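Local coordinates for protein galectin (Ovis aries, PDB 6N44) that probably binds beta-galactoside-type sugars, as galectins do, through a beta-sandwich lectin domain that assembles with a second copy of itself, at residues A[20-25]-A[40-45]; A[54-59]-A[63-68]; A[81-86]-A[108-113]; A[92-97]-A[101-106]. One frame throughout, in Å; residues are numbered along the deposited sequence.

Contact 1: residues A[20-25]-A[40-45]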
loop_
_atom_site.group_PDB
_atom_site.type_symbol
_atom_site.label_atom_id
_atom_site.label_comp_id
_atom_site.label_asym_id
_atom_site.label_seq_id
_atom_site.Cartn_x
_atom_site.Cartn_y
_atom_site.Cartn_z
ATOM N N TYR A 20 3.038 0.779 4.015
ATOM C CA TYR A 20 3.782 -0.295 3.363
ATOM C C TYR A 20 2.818 -1.384 2.910
ATOM O O TYR A 20 1.923 -1.773 3.662
ATOM C CB TYR A 20 4.819 -0.880 4.329
ATOM C CG TYR A 20 5.820 -1.820 3.708
ATOM C CD1 TYR A 20 7.083 -1.361 3.319
ATOM C CD2 TYR A 20 5.518 -3.159 3.520
ATOM C CE1 TYR A 20 8.014 -2.217 2.760
ATOM C CE2 TYR A 20 6.443 -4.036 2.958
ATOM C CZ TYR A 20 7.681 -3.558 2.578
ATOM O OH TYR A 20 8.599 -4.424 2.048
ATOM N N MET A 21 3.011 -1.890 1.694
ATOM C CA MET A 21 2.108 -2.878 1.124
ATOM C C MET A 21 2.871 -4.106 0.661
ATOM O O MET A 21 3.924 -3.984 0.025
ATOM C CB MET A 21 1.323 -2.328 -0.050
ATOM C CG MET A 21 0.332 -3.357 -0.602
ATOM S SD MET A 21 -0.531 -2.709 -2.031
ATOM C CE MET A 21 -1.184 -1.210 -1.320
ATOM N N VAL A 22 2.332 -5.277 1.000
ATOM C CA VAL A 22 2.741 -6.566 0.454
ATOM C C VAL A 22 1.576 -7.099 -0.365
ATOM O O VAL A 22 0.438 -7.135 0.125
ATOM C CB VAL A 22 3.095 -7.572 1.565
ATOM C CG1 VAL A 22 3.498 -8.936 0.945
ATOM C CG2 VAL A 22 4.188 -7.021 2.493
ATOM N N LYS A 23 1.848 -7.517 -1.599
ATOM C CA LYS A 23 0.830 -8.121 -2.450
ATOM C C LYS A 23 1.317 -9.485 -2.913
ATOM O O LYS A 23 2.312 -9.575 -3.637
ATOM C CB LYS A 23 0.506 -7.256 -3.663
ATOM C CG LYS A 23 -0.639 -7.856 -4.477
ATOM C CD LYS A 23 -0.911 -7.115 -5.761
ATOM C CE LYS A 23 -1.188 -5.641 -5.507
ATOM N NZ LYS A 23 -1.740 -4.993 -6.752
ATOM N N ILE A 24 0.595 -10.528 -2.517
ATOM C CA ILE A 24 0.917 -11.921 -2.829
ATOM C C ILE A 24 -0.145 -12.455 -3.774
ATOM O O ILE A 24 -1.345 -12.300 -3.518
ATOM C CB ILE A 24 0.961 -12.781 -1.555
ATOM C CG1 ILE A 24 2.128 -12.356 -0.665
ATOM C CG2 ILE A 24 0.997 -14.285 -1.907
ATOM C CD1 ILE A 24 1.871 -12.593 0.813
ATOM N N LYS A 25 0.285 -13.100 -4.854
ATOM C CA LYS A 25 -0.636 -13.783 -5.757
ATOM C C LYS A 25 -0.284 -15.264 -5.757
ATOM O O LYS A 25 0.860 -15.629 -6.057
ATOM C CB LYS A 25 -0.570 -13.196 -7.165
ATOM C CG LYS A 25 -1.039 -11.732 -7.210
ATOM C CD LYS A 25 -1.033 -11.163 -8.606
ATOM C CE LYS A 25 -1.626 -9.767 -8.584
ATOM N NZ LYS A 25 -1.383 -8.995 -9.831
ATOM N N VAL A 40 2.043 -16.801 6.313
ATOM C CA VAL A 40 2.859 -15.619 6.017
ATOM C C VAL A 40 3.442 -15.088 7.319
ATOM O O VAL A 40 2.697 -14.737 8.243
ATOM C CB VAL A 40 2.069 -14.506 5.301
ATOM C CG1 VAL A 40 2.987 -13.306 5.021
ATOM C CG2 VAL A 40 1.448 -15.015 4.001
ATOM N N ASP A 41 4.768 -15.003 7.379
ATOM C CA ASP A 41 5.473 -14.533 8.565
ATOM C C ASP A 41 6.119 -13.191 8.256
ATOM O O ASP A 41 6.953 -13.089 7.347
ATOM C CB ASP A 41 6.548 -15.527 9.029
ATOM C CG ASP A 41 5.966 -16.709 9.801
ATOM O OD1 ASP A 41 4.743 -16.703 10.055
ATOM O OD2 ASP A 41 6.730 -17.639 10.169
ATOM N N PHE A 42 5.737 -12.178 9.019
ATOM C CA PHE A 42 6.526 -10.957 9.149
ATOM C C PHE A 42 7.420 -11.188 10.361
ATOM O O PHE A 42 7.010 -10.980 11.506
ATOM C CB PHE A 42 5.626 -9.740 9.322
ATOM C CG PHE A 42 4.790 -9.407 8.100
ATOM C CD1 PHE A 42 3.670 -10.153 7.773
ATOM C CD2 PHE A 42 5.130 -8.333 7.286
ATOM C CE1 PHE A 42 2.895 -9.823 6.653
ATOM C CE2 PHE A 42 4.371 -8.014 6.165
ATOM C CZ PHE A 42 3.251 -8.755 5.853
ATOM N N GLY A 43 8.642 -11.672 10.112
ATOM C CA GLY A 43 9.538 -12.115 11.158
ATOM C C GLY A 43 10.743 -11.199 11.342
ATOM O O GLY A 43 11.015 -10.302 10.541
ATOM N N THR A 44 11.470 -11.434 12.445
ATOM C CA THR A 44 12.625 -10.598 12.767
ATOM C C THR A 44 13.891 -11.046 12.056
ATOM O O THR A 44 14.878 -10.303 12.065
ATOM C CB THR A 44 12.904 -10.561 14.276
ATOM O OG1 THR A 44 13.120 -11.891 14.770
ATOM C CG2 THR A 44 11.754 -9.902 15.029
ATOM N N GLY A 45 13.896 -12.230 11.454
ATOM C CA GLY A 45 15.065 -12.664 10.723
ATOM C C GLY A 45 16.284 -12.904 11.580
ATOM O O GLY A 45 17.410 -12.853 11.076
#
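F42 and V22 meet across the interior of the protein, F42 presenting the edge of its ring and V22 a single methyl. CG2 of V22 lies near the ring plane, 3.8 Å from F42 CE2, and the two side chains come from opposite directions. F42 points at the opposite strand from its CB on, and with CG anti to the carbonyl carbon (chi1 -67°) the ring brings its CE2-CZ edge to V22. Residues 20-25 and 40-45 belong to different sheets of the galectin beta-sandwich, so no backbone bond links them, and the CA atoms of V22 and F42 are 10.5 Å apart. Two residues along each strand, I24 and V40 reach toward each other tip to tip, with I24 CD1 4.0 Å from V40 CG2. The four side chains are all buried and touch through carbon alone. Around them, F42 meets F94 edge-to-face and also packs against Y101, while L125 touches both V22 and V40, and V127 touches I24.

Contact 2: residues A[54-59]-A[63-68]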
loop_
_atom_site.group_PDB
_atom_site.type_symbol
_atom_site.label_atom_id
_atom_site.label_comp_id
_atom_site.label_asym_id
_atom_site.label_seq_id
_atom_site.Cartn_x
_atom_site.Cartn_y
_atom_site.Cartn_z
ATOM N N PHE A 54 4.335 -10.926 13.493
ATOM C CA PHE A 54 3.015 -11.157 12.907
ATOM C C PHE A 54 3.067 -12.394 12.023
ATOM O O PHE A 54 3.721 -12.387 10.973
ATOM C CB PHE A 54 2.553 -9.930 12.122
ATOM C CG PHE A 54 1.251 -10.115 11.388
ATOM C CD1 PHE A 54 0.182 -10.776 11.983
ATOM C CD2 PHE A 54 1.085 -9.598 10.099
ATOM C CE1 PHE A 54 -1.026 -10.921 11.313
ATOM C CE2 PHE A 54 -0.125 -9.759 9.406
ATOM C CZ PHE A 54 -1.178 -10.422 10.016
ATOM N N ARG A 55 2.363 -13.442 12.435
ATOM C CA ARG A 55 2.142 -14.622 11.611
ATOM C C ARG A 55 0.677 -14.663 11.212
ATOM O O ARG A 55 -0.211 -14.528 12.063
ATOM C CB ARG A 55 2.522 -15.926 12.338
ATOM C CG ARG A 55 1.944 -17.188 11.663
ATOM C CD ARG A 55 2.511 -18.519 12.219
ATOM N NE ARG A 55 3.930 -18.648 11.917
ATOM C CZ ARG A 55 4.684 -19.688 12.262
ATOM N NH1 ARG A 55 4.158 -20.713 12.922
ATOM N NH2 ARG A 55 5.968 -19.699 11.930
ATOM N N PHE A 56 0.435 -14.859 9.927
ATOM C CA PHE A 56 -0.891 -15.053 9.359
ATOM C C PHE A 56 -0.952 -16.479 8.844
ATOM O O PHE A 56 -0.111 -16.880 8.032
ATOM C CB PHE A 56 -1.149 -14.055 8.217
ATOM C CG PHE A 56 -2.460 -14.274 7.460
ATOM C CD1 PHE A 56 -3.611 -13.586 7.816
ATOM C CD2 PHE A 56 -2.517 -15.125 6.365
ATOM C CE1 PHE A 56 -4.817 -13.764 7.108
ATOM C CE2 PHE A 56 -3.713 -15.305 5.646
ATOM C CZ PHE A 56 -4.863 -14.615 6.023
ATOM N N TRP A 57 -1.949 -17.230 9.301
ATOM C CA TRP A 57 -2.075 -18.650 9.003
ATOM C C TRP A 57 -3.493 -18.935 8.551
ATOM O O TRP A 57 -4.455 -18.479 9.175
ATOM C CB TRP A 57 -1.729 -19.498 10.235
ATOM C CG TRP A 57 -1.881 -20.988 10.027
ATOM C CD1 TRP A 57 -0.926 -21.853 9.572
ATOM C CD2 TRP A 57 -3.049 -21.780 10.285
ATOM N NE1 TRP A 57 -1.429 -23.133 9.524
ATOM C CE2 TRP A 57 -2.732 -23.114 9.949
ATOM C CE3 TRP A 57 -4.335 -21.490 10.756
ATOM C CZ2 TRP A 57 -3.644 -24.163 10.091
ATOM C CZ3 TRP A 57 -5.251 -22.537 10.887
ATOM C CH2 TRP A 57 -4.894 -23.857 10.561
ATOM N N TYR A 58 -3.629 -19.678 7.469
ATOM C CA TYR A 58 -4.946 -19.982 6.939
ATOM C C TYR A 58 -5.009 -21.451 6.591
ATOM O O TYR A 58 -4.077 -21.993 5.996
ATOM C CB TYR A 58 -5.306 -19.169 5.675
ATOM C CG TYR A 58 -6.554 -19.746 5.027
ATOM C CD1 TYR A 58 -7.816 -19.420 5.509
ATOM C CD2 TYR A 58 -6.467 -20.666 3.986
ATOM C CE1 TYR A 58 -8.961 -19.971 4.953
ATOM C CE2 TYR A 58 -7.604 -21.227 3.427
ATOM C CZ TYR A 58 -8.848 -20.879 3.915
ATOM O OH TYR A 58 -9.988 -21.428 3.359
ATOM N N CYS A 59 -6.128 -22.080 6.933
ATOM C CA CYS A 59 -6.403 -23.430 6.459
ATOM C C CYS A 59 -7.882 -23.703 6.659
ATOM O O CYS A 59 -8.415 -23.433 7.741
ATOM C CB CYS A 59 -5.563 -24.465 7.205
ATOM S SG CYS A 59 -5.796 -26.168 6.627
ATOM N N VAL A 63 -8.688 -18.452 9.774
ATOM C CA VAL A 63 -7.488 -17.629 9.879
ATOM C C VAL A 63 -7.071 -17.589 11.341
ATOM O O VAL A 63 -7.887 -17.279 12.215
ATOM C CB VAL A 63 -7.734 -16.197 9.359
ATOM C CG1 VAL A 63 -6.604 -15.270 9.802
ATOM C CG2 VAL A 63 -7.930 -16.160 7.838
ATOM N N VAL A 64 -5.799 -17.862 11.612
ATOM C CA VAL A 64 -5.224 -17.611 12.927
ATOM C C VAL A 64 -4.066 -16.629 12.773
ATOM O O VAL A 64 -3.195 -16.819 11.915
ATOM C CB VAL A 64 -4.758 -18.912 13.605
ATOM C CG1 VAL A 64 -4.166 -18.600 14.980
ATOM C CG2 VAL A 64 -5.922 -19.891 13.719
ATOM N N MET A 65 -4.054 -15.584 13.599
ATOM C CA MET A 65 -2.953 -14.629 13.633
ATOM C C MET A 65 -2.388 -14.557 15.043
ATOM O O MET A 65 -3.142 -14.576 16.017
ATOM C CB MET A 65 -3.405 -13.242 13.175
ATOM C CG MET A 65 -3.944 -13.242 11.732
ATOM S SD MET A 65 -4.723 -11.690 11.272
ATOM C CE MET A 65 -6.314 -11.812 12.098
ATOM N N ASN A 66 -1.069 -14.457 15.155
ATOM C CA ASN A 66 -0.449 -14.459 16.472
ATOM C C ASN A 66 0.927 -13.821 16.382
ATOM O O ASN A 66 1.409 -13.484 15.300
ATOM C CB ASN A 66 -0.362 -15.877 17.036
ATOM C CG ASN A 66 -0.490 -15.908 18.541
ATOM O OD1 ASN A 66 -0.333 -14.883 19.210
ATOM N ND2 ASN A 66 -0.782 -17.088 19.088
ATOM N N THR A 67 1.562 -13.687 17.544
ATOM C CA THR A 67 2.876 -13.095 17.703
ATOM C C THR A 67 3.727 -14.029 18.549
ATOM O O THR A 67 3.268 -14.525 19.585
ATOM C CB THR A 67 2.792 -11.723 18.388
ATOM O OG1 THR A 67 2.046 -10.815 17.563
ATOM C CG2 THR A 67 4.174 -11.171 18.635
ATOM N N LEU A 68 4.950 -14.269 18.098
ATOM C CA LEU A 68 5.942 -15.042 18.835
ATOM C C LEU A 68 6.939 -14.056 19.424
ATOM O O LEU A 68 7.687 -13.409 18.682
ATOM C CB LEU A 68 6.646 -16.049 17.927
ATOM C CG LEU A 68 7.771 -16.828 18.633
ATOM C CD1 LEU A 68 7.210 -17.797 19.678
ATOM C CD2 LEU A 68 8.643 -17.568 17.637
#
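The beta hairpin of strands 52-59 and 62-69 carries R55 and N66, two residues of the galactose-binding site, as a directly paired couple. Their backbones are joined both ways: R55 N donates to N66 O at 3.0 Å in a nearly straight bond (172°), and N66 N returns one to R55 O. W57 and V64 form the next hydrogen-bonded pair, with V64 N 2.9 Å from W57 O. The indole and the valine meet at a slant, CE3 of W57 3.7 Å from V64 CG2.

M65 touches two phenylalanines: its CG is 3.8 Å from F54 CE1 and 3.9 Å from F56 CD1, and its sulfur lies at the edge of both rings, a Met-aromatic contact with each. The bend at chi3 (-77°) sets the terminal methyl against C111 of strand 108-114. Farther along, F56 CE1 closes to 3.6 Å on V63 CG1.

The polar ends on the sugar side are held from outside the hairpin, R55 NE by a salt bridge to D41 and N66 ND2 by the carbonyl of G74, while V64 borders E76, a further galactose-binding residue. One face of the hairpin offers R55 and N66 beside W57 and V64, where galactose binds in this protein, and the other turns F54, F56, Y58, V63 and M65 into the sandwich, as in galectin carbohydrate-recognition domains.

Contact 3: residues A[81-86]-A[108-113]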
loop_
_atom_site.group_PDB
_atom_site.type_symbol
_atom_site.label_atom_id
_atom_site.label_comp_id
_atom_site.label_asym_id
_atom_site.label_seq_id
_atom_site.Cartn_x
_atom_site.Cartn_y
_atom_site.Cartn_z
ATOM N N THR A 81 -13.415 -17.279 7.415
ATOM C CA THR A 81 -13.584 -16.543 6.176
ATOM C C THR A 81 -13.782 -17.536 5.047
ATOM O O THR A 81 -13.295 -18.669 5.099
ATOM C CB THR A 81 -12.387 -15.623 5.872
ATOM O OG1 THR A 81 -12.592 -14.977 4.612
ATOM C CG2 THR A 81 -11.099 -16.421 5.802
ATOM N N GLU A 82 -14.512 -17.099 4.030
ATOM C CA GLU A 82 -14.700 -17.859 2.808
ATOM C C GLU A 82 -13.868 -17.306 1.659
ATOM O O GLU A 82 -14.063 -17.719 0.511
ATOM C CB GLU A 82 -16.183 -17.878 2.438
ATOM C CG GLU A 82 -17.015 -18.719 3.390
ATOM C CD GLU A 82 -16.576 -20.183 3.400
ATOM O OE1 GLU A 82 -16.829 -20.892 2.397
ATOM O OE2 GLU A 82 -15.970 -20.629 4.403
ATOM N N ALA A 83 -12.928 -16.403 1.955
ATOM C CA ALA A 83 -12.216 -15.668 0.911
ATOM C C ALA A 83 -11.337 -16.564 0.039
ATOM O O ALA A 83 -11.155 -16.274 -1.148
ATOM C CB ALA A 83 -11.366 -14.565 1.540
ATOM N N PHE A 84 -10.759 -17.622 0.593
ATOM C CA PHE A 84 -9.803 -18.463 -0.137
ATOM C C PHE A 84 -10.529 -19.665 -0.723
ATOM O O PHE A 84 -10.768 -20.646 -0.025
ATOM C CB PHE A 84 -8.682 -18.940 0.777
ATOM C CG PHE A 84 -7.904 -17.851 1.405
ATOM C CD1 PHE A 84 -6.870 -17.233 0.708
ATOM C CD2 PHE A 84 -8.181 -17.447 2.706
ATOM C CE1 PHE A 84 -6.126 -16.234 1.305
ATOM C CE2 PHE A 84 -7.444 -16.458 3.307
ATOM C CZ PHE A 84 -6.409 -15.839 2.610
ATOM N N VAL A 85 -10.857 -19.605 -2.009
ATOM C CA VAL A 85 -11.528 -20.703 -2.696
ATOM C C VAL A 85 -10.456 -21.548 -3.383
ATOM O O VAL A 85 -9.804 -21.052 -4.318
ATOM C CB VAL A 85 -12.551 -20.191 -3.715
ATOM C CG1 VAL A 85 -13.454 -21.316 -4.161
ATOM C CG2 VAL A 85 -13.349 -19.025 -3.138
ATOM N N PRO A 86 -10.239 -22.809 -2.969
ATOM C CA PRO A 86 -9.337 -23.614 -3.803
ATOM C C PRO A 86 -10.107 -24.126 -5.024
ATOM O O PRO A 86 -11.319 -24.300 -4.914
ATOM C CB PRO A 86 -8.905 -24.761 -2.867
ATOM C CG PRO A 86 -9.775 -24.618 -1.591
ATOM C CD PRO A 86 -10.850 -23.605 -1.892
ATOM N N LYS A 108 -11.029 -7.332 -0.958
ATOM C CA LYS A 108 -11.992 -7.201 0.126
ATOM C C LYS A 108 -11.290 -7.287 1.474
ATOM O O LYS A 108 -10.389 -8.111 1.644
ATOM C CB LYS A 108 -13.086 -8.284 0.039
ATOM C CG LYS A 108 -13.925 -8.177 -1.245
ATOM C CD LYS A 108 -15.399 -8.320 -0.972
ATOM C CE LYS A 108 -16.213 -8.287 -2.263
ATOM N NZ LYS A 108 -17.540 -8.939 -2.063
ATOM N N PRO A 109 -11.673 -6.458 2.445
ATOM C CA PRO A 109 -11.029 -6.526 3.766
ATOM C C PRO A 109 -11.486 -7.760 4.533
ATOM O O PRO A 109 -12.682 -8.035 4.642
ATOM C CB PRO A 109 -11.493 -5.235 4.453
ATOM C CG PRO A 109 -12.812 -4.954 3.831
ATOM C CD PRO A 109 -12.682 -5.384 2.381
ATOM N N ILE A 110 -10.523 -8.491 5.079
ATOM C CA ILE A 110 -10.788 -9.715 5.816
ATOM C C ILE A 110 -10.624 -9.517 7.317
ATOM O O ILE A 110 -11.450 -9.999 8.095
ATOM C CB ILE A 110 -9.886 -10.868 5.322
ATOM C CG1 ILE A 110 -10.134 -11.126 3.838
ATOM C CG2 ILE A 110 -10.151 -12.126 6.120
ATOM C CD1 ILE A 110 -11.583 -11.154 3.464
ATOM N N CYS A 111 -9.561 -8.833 7.743
ATOM C CA CYS A 111 -9.256 -8.733 9.165
ATOM C C CYS A 111 -8.103 -7.755 9.350
ATOM O O CYS A 111 -7.429 -7.366 8.394
ATOM C CB CYS A 111 -8.906 -10.101 9.770
ATOM S SG CYS A 111 -7.568 -11.012 8.917
ATOM N N GLN A 112 -7.892 -7.362 10.602
ATOM C CA GLN A 112 -6.821 -6.460 10.992
ATOM C C GLN A 112 -6.136 -7.015 12.234
ATOM O O GLN A 112 -6.764 -7.690 13.052
ATOM C CB GLN A 112 -7.343 -5.039 11.272
ATOM C CG GLN A 112 -8.173 -4.420 10.124
ATOM C CD GLN A 112 -9.606 -4.970 10.037
ATOM O OE1 GLN A 112 -10.027 -5.495 9.002
ATOM N NE2 GLN A 112 -10.356 -4.839 11.120
ATOM N N PHE A 113 -4.846 -6.703 12.381
ATOM C CA PHE A 113 -4.017 -7.200 13.479
ATOM C C PHE A 113 -3.250 -6.027 14.076
ATOM O O PHE A 113 -2.323 -5.511 13.445
ATOM C CB PHE A 113 -3.047 -8.282 12.985
ATOM C CG PHE A 113 -2.290 -8.980 14.078
ATOM C CD1 PHE A 113 -2.866 -10.039 14.770
ATOM C CD2 PHE A 113 -0.992 -8.597 14.412
ATOM C CE1 PHE A 113 -2.171 -10.702 15.783
ATOM C CE2 PHE A 113 -0.293 -9.263 15.427
ATOM C CZ PHE A 113 -0.894 -10.320 16.108
#
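In the side chain of I110, chi1 (-60°) sets CG2 beside T81, and chi2 (-45°) swings CD1 to A83, where it also nears T81 OG1. I110 stands in a classic beta bulge, where it and C111 both face V103 at the edge strand 108-114 of the five-stranded sheet. Opposite it, residues 81-86 form part of the loop that leads from strand 72-80 of one sheet to strand 90-97 of the other. T81 approaches the isoleucine at about a right angle, placing OG1 4.0 Å from I110 CG2, and A83 CB comes to 3.9 Å from I110 CD1. The contact is small, close to the surface and largely apolar, without a hydrogen bond between the segments, and lies away from the sugar site. V105 extends it by touching both A83 and I110, and L79 also packs on I110. The threonine hydroxyl has its polar partner within the loop: in an ST turn, T81 OG1 accepts a hydrogen bond from A83 N at 3.0 Å.

Contact 4: residues A[92-97]-A[101-106]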
loop_
_atom_site.group_PDB
_atom_site.type_symbol
_atom_site.label_atom_id
_atom_site.label_comp_id
_atom_site.label_asym_id
_atom_site.label_seq_id
_atom_site.Cartn_x
_atom_site.Cartn_y
_atom_site.Cartn_z
ATOM N N LEU A 92 -3.702 -11.805 -2.061
ATOM C CA LEU A 92 -3.652 -11.528 -0.636
ATOM C C LEU A 92 -2.784 -10.292 -0.416
ATOM O O LEU A 92 -1.618 -10.264 -0.837
ATOM C CB LEU A 92 -3.107 -12.739 0.119
ATOM C CG LEU A 92 -2.676 -12.566 1.574
ATOM C CD1 LEU A 92 -3.861 -12.211 2.489
ATOM C CD2 LEU A 92 -1.993 -13.841 2.037
ATOM N N GLN A 93 -3.350 -9.276 0.237
ATOM C CA GLN A 93 -2.642 -8.028 0.511
ATOM C C GLN A 93 -2.509 -7.792 2.005
ATOM O O GLN A 93 -3.497 -7.904 2.744
ATOM C CB GLN A 93 -3.368 -6.825 -0.095
ATOM C CG GLN A 93 -3.245 -6.675 -1.588
ATOM C CD GLN A 93 -4.118 -5.539 -2.072
ATOM O OE1 GLN A 93 -5.354 -5.645 -2.058
ATOM N NE2 GLN A 93 -3.488 -4.417 -2.445
ATOM N N PHE A 94 -1.309 -7.396 2.434
ATOM C CA PHE A 94 -1.085 -6.883 3.776
ATOM C C PHE A 94 -0.708 -5.419 3.672
ATOM O O PHE A 94 0.218 -5.055 2.941
ATOM C CB PHE A 94 0.024 -7.650 4.520
ATOM C CG PHE A 94 -0.282 -9.101 4.739
ATOM C CD1 PHE A 94 0.056 -10.045 3.779
ATOM C CD2 PHE A 94 -0.909 -9.520 5.897
ATOM C CE1 PHE A 94 -0.219 -11.402 3.968
ATOM C CE2 PHE A 94 -1.195 -10.874 6.104
ATOM C CZ PHE A 94 -0.843 -11.821 5.134
ATOM N N LEU A 95 -1.421 -4.591 4.411
ATOM C CA LEU A 95 -1.158 -3.165 4.498
ATOM C C LEU A 95 -0.619 -2.874 5.887
ATOM O O LEU A 95 -1.327 -3.085 6.874
ATOM C CB LEU A 95 -2.444 -2.382 4.234
ATOM C CG LEU A 95 -2.317 -0.869 4.157
ATOM C CD1 LEU A 95 -1.292 -0.459 3.099
ATOM C CD2 LEU A 95 -3.711 -0.290 3.863
ATOM N N VAL A 96 0.629 -2.412 5.967
ATOM C CA VAL A 96 1.232 -2.066 7.250
ATOM C C VAL A 96 0.979 -0.583 7.520
ATOM O O VAL A 96 1.400 0.288 6.750
ATOM C CB VAL A 96 2.734 -2.397 7.283
ATOM C CG1 VAL A 96 3.275 -2.226 8.683
ATOM C CG2 VAL A 96 2.980 -3.823 6.786
ATOM N N LEU A 97 0.264 -0.299 8.595
ATOM C CA LEU A 97 0.002 1.064 9.045
ATOM C C LEU A 97 0.634 1.275 10.411
ATOM O O LEU A 97 1.166 0.347 11.015
ATOM C CB LEU A 97 -1.499 1.357 9.116
ATOM C CG LEU A 97 -2.374 1.311 7.847
ATOM C CD1 LEU A 97 -1.596 1.578 6.559
ATOM C CD2 LEU A 97 -3.258 0.094 7.712
ATOM N N TYR A 101 -1.677 -4.102 11.042
ATOM C CA TYR A 101 -1.741 -4.643 9.689
ATOM C C TYR A 101 -3.197 -4.752 9.284
ATOM O O TYR A 101 -4.038 -5.165 10.090
ATOM C CB TYR A 101 -1.118 -6.035 9.591
ATOM C CG TYR A 101 0.295 -6.154 10.090
ATOM C CD1 TYR A 101 0.560 -6.346 11.441
ATOM C CD2 TYR A 101 1.364 -6.113 9.204
ATOM C CE1 TYR A 101 1.863 -6.467 11.901
ATOM C CE2 TYR A 101 2.661 -6.241 9.652
ATOM C CZ TYR A 101 2.907 -6.420 11.001
ATOM O OH TYR A 101 4.213 -6.529 11.445
ATOM N N GLN A 102 -3.491 -4.413 8.027
ATOM C CA GLN A 102 -4.800 -4.666 7.442
ATOM C C GLN A 102 -4.649 -5.734 6.365
ATOM O O GLN A 102 -3.687 -5.714 5.591
ATOM C CB GLN A 102 -5.414 -3.392 6.852
ATOM C CG GLN A 102 -5.523 -2.210 7.825
ATOM C CD GLN A 102 -6.443 -1.097 7.298
ATOM O OE1 GLN A 102 -6.714 -1.021 6.104
ATOM N NE2 GLN A 102 -6.938 -0.249 8.198
ATOM N N VAL A 103 -5.585 -6.676 6.328
ATOM C CA VAL A 103 -5.506 -7.816 5.425
ATOM C C VAL A 103 -6.677 -7.751 4.460
ATOM O O VAL A 103 -7.831 -7.576 4.877
ATOM C CB VAL A 103 -5.496 -9.154 6.193
ATOM C CG1 VAL A 103 -5.268 -10.326 5.227
ATOM C CG2 VAL A 103 -4.433 -9.134 7.280
ATOM N N PHE A 104 -6.374 -7.903 3.177
ATOM C CA PHE A 104 -7.349 -7.937 2.101
ATOM C C PHE A 104 -7.101 -9.185 1.273
ATOM O O PHE A 104 -5.954 -9.600 1.079
ATOM C CB PHE A 104 -7.247 -6.698 1.178
ATOM C CG PHE A 104 -7.426 -5.395 1.889
ATOM C CD1 PHE A 104 -8.642 -4.720 1.829
ATOM C CD2 PHE A 104 -6.386 -4.846 2.625
ATOM C CE1 PHE A 104 -8.813 -3.496 2.482
ATOM C CE2 PHE A 104 -6.547 -3.630 3.288
ATOM C CZ PHE A 104 -7.776 -2.961 3.216
ATOM N N VAL A 105 -8.184 -9.782 0.796
ATOM C CA VAL A 105 -8.129 -10.858 -0.174
ATOM C C VAL A 105 -9.047 -10.472 -1.327
ATOM O O VAL A 105 -10.220 -10.150 -1.106
ATOM C CB VAL A 105 -8.555 -12.204 0.441
ATOM C CG1 VAL A 105 -8.584 -13.274 -0.645
ATOM C CG2 VAL A 105 -7.623 -12.599 1.592
ATOM N N ASN A 106 -8.517 -10.498 -2.547
ATOM C CA ASN A 106 -9.279 -10.145 -3.747
ATOM C C ASN A 106 -10.005 -8.811 -3.573
ATOM O O ASN A 106 -11.191 -8.671 -3.872
ATOM C CB ASN A 106 -10.250 -11.264 -4.114
ATOM C CG ASN A 106 -9.531 -12.581 -4.370
ATOM O OD1 ASN A 106 -8.415 -12.584 -4.867
ATOM N ND2 ASN A 106 -10.157 -13.698 -4.006
#
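L92 and V103 pack tightly on the inner face of the hairpin formed by strands 90-97 and 100-105, with L92 CD1 3.6 Å from V103 CG1. The same leucine methyl also meets V105 CG2 at 3.9 Å. Alongside, F94 points the same way as V103 and brings CD2 to 3.8 Å from V103 CG2; V96 and Y101 likewise run side by side, V96 CG2 lying 3.7 Å from Y101 CD2. Four backbone bonds join the strands, the straightest from Q93 N to F104 O (2.8 Å, 178°).

On the outer face Q93, L95 and F104 are also buried, helped by the second subunit: Q93 NE2 bonds to C19 O there, and L95 packs on its own counterpart. The solvent side is at partly exposed Q102, which runs beside L95, is crossed by L97 at about a right angle and bonds to E100 through NE2, and at exposed N106 beyond the strand.

Within the five-stranded sheet, strand 90-97 pairs on its other edge with strand 19-28, and strand 100-105 with strand 108-114. The inner face rests on strands 37-43 and 52-59 of the opposing sheet, F94 meeting F56 edge-to-face and Y101 stacking with F54.

How the contacts relate
Contacts 1, 2 and 4 follow one another along the chain, and contact 4 falls within the span between the two segments of contact 3. Contact 2 is a hairpin of the six-stranded sheet and contact 4 a hairpin of the five-stranded one, their centres 13 Å apart. Contact 1 bridges the two sheets, its centre about 12 Å from contact 2 and 10 Å from contact 4. Through strand 37-43 it borders the first hairpin; through strand 19-28, the second. Contact 3, about 16 Å from contact 1, lies at the sandwich margin beside contact 4. The galactose-binding residues lie on the outer face of the six-stranded sheet, while contacts 1 and 4 reach the second subunit through the five-stranded one.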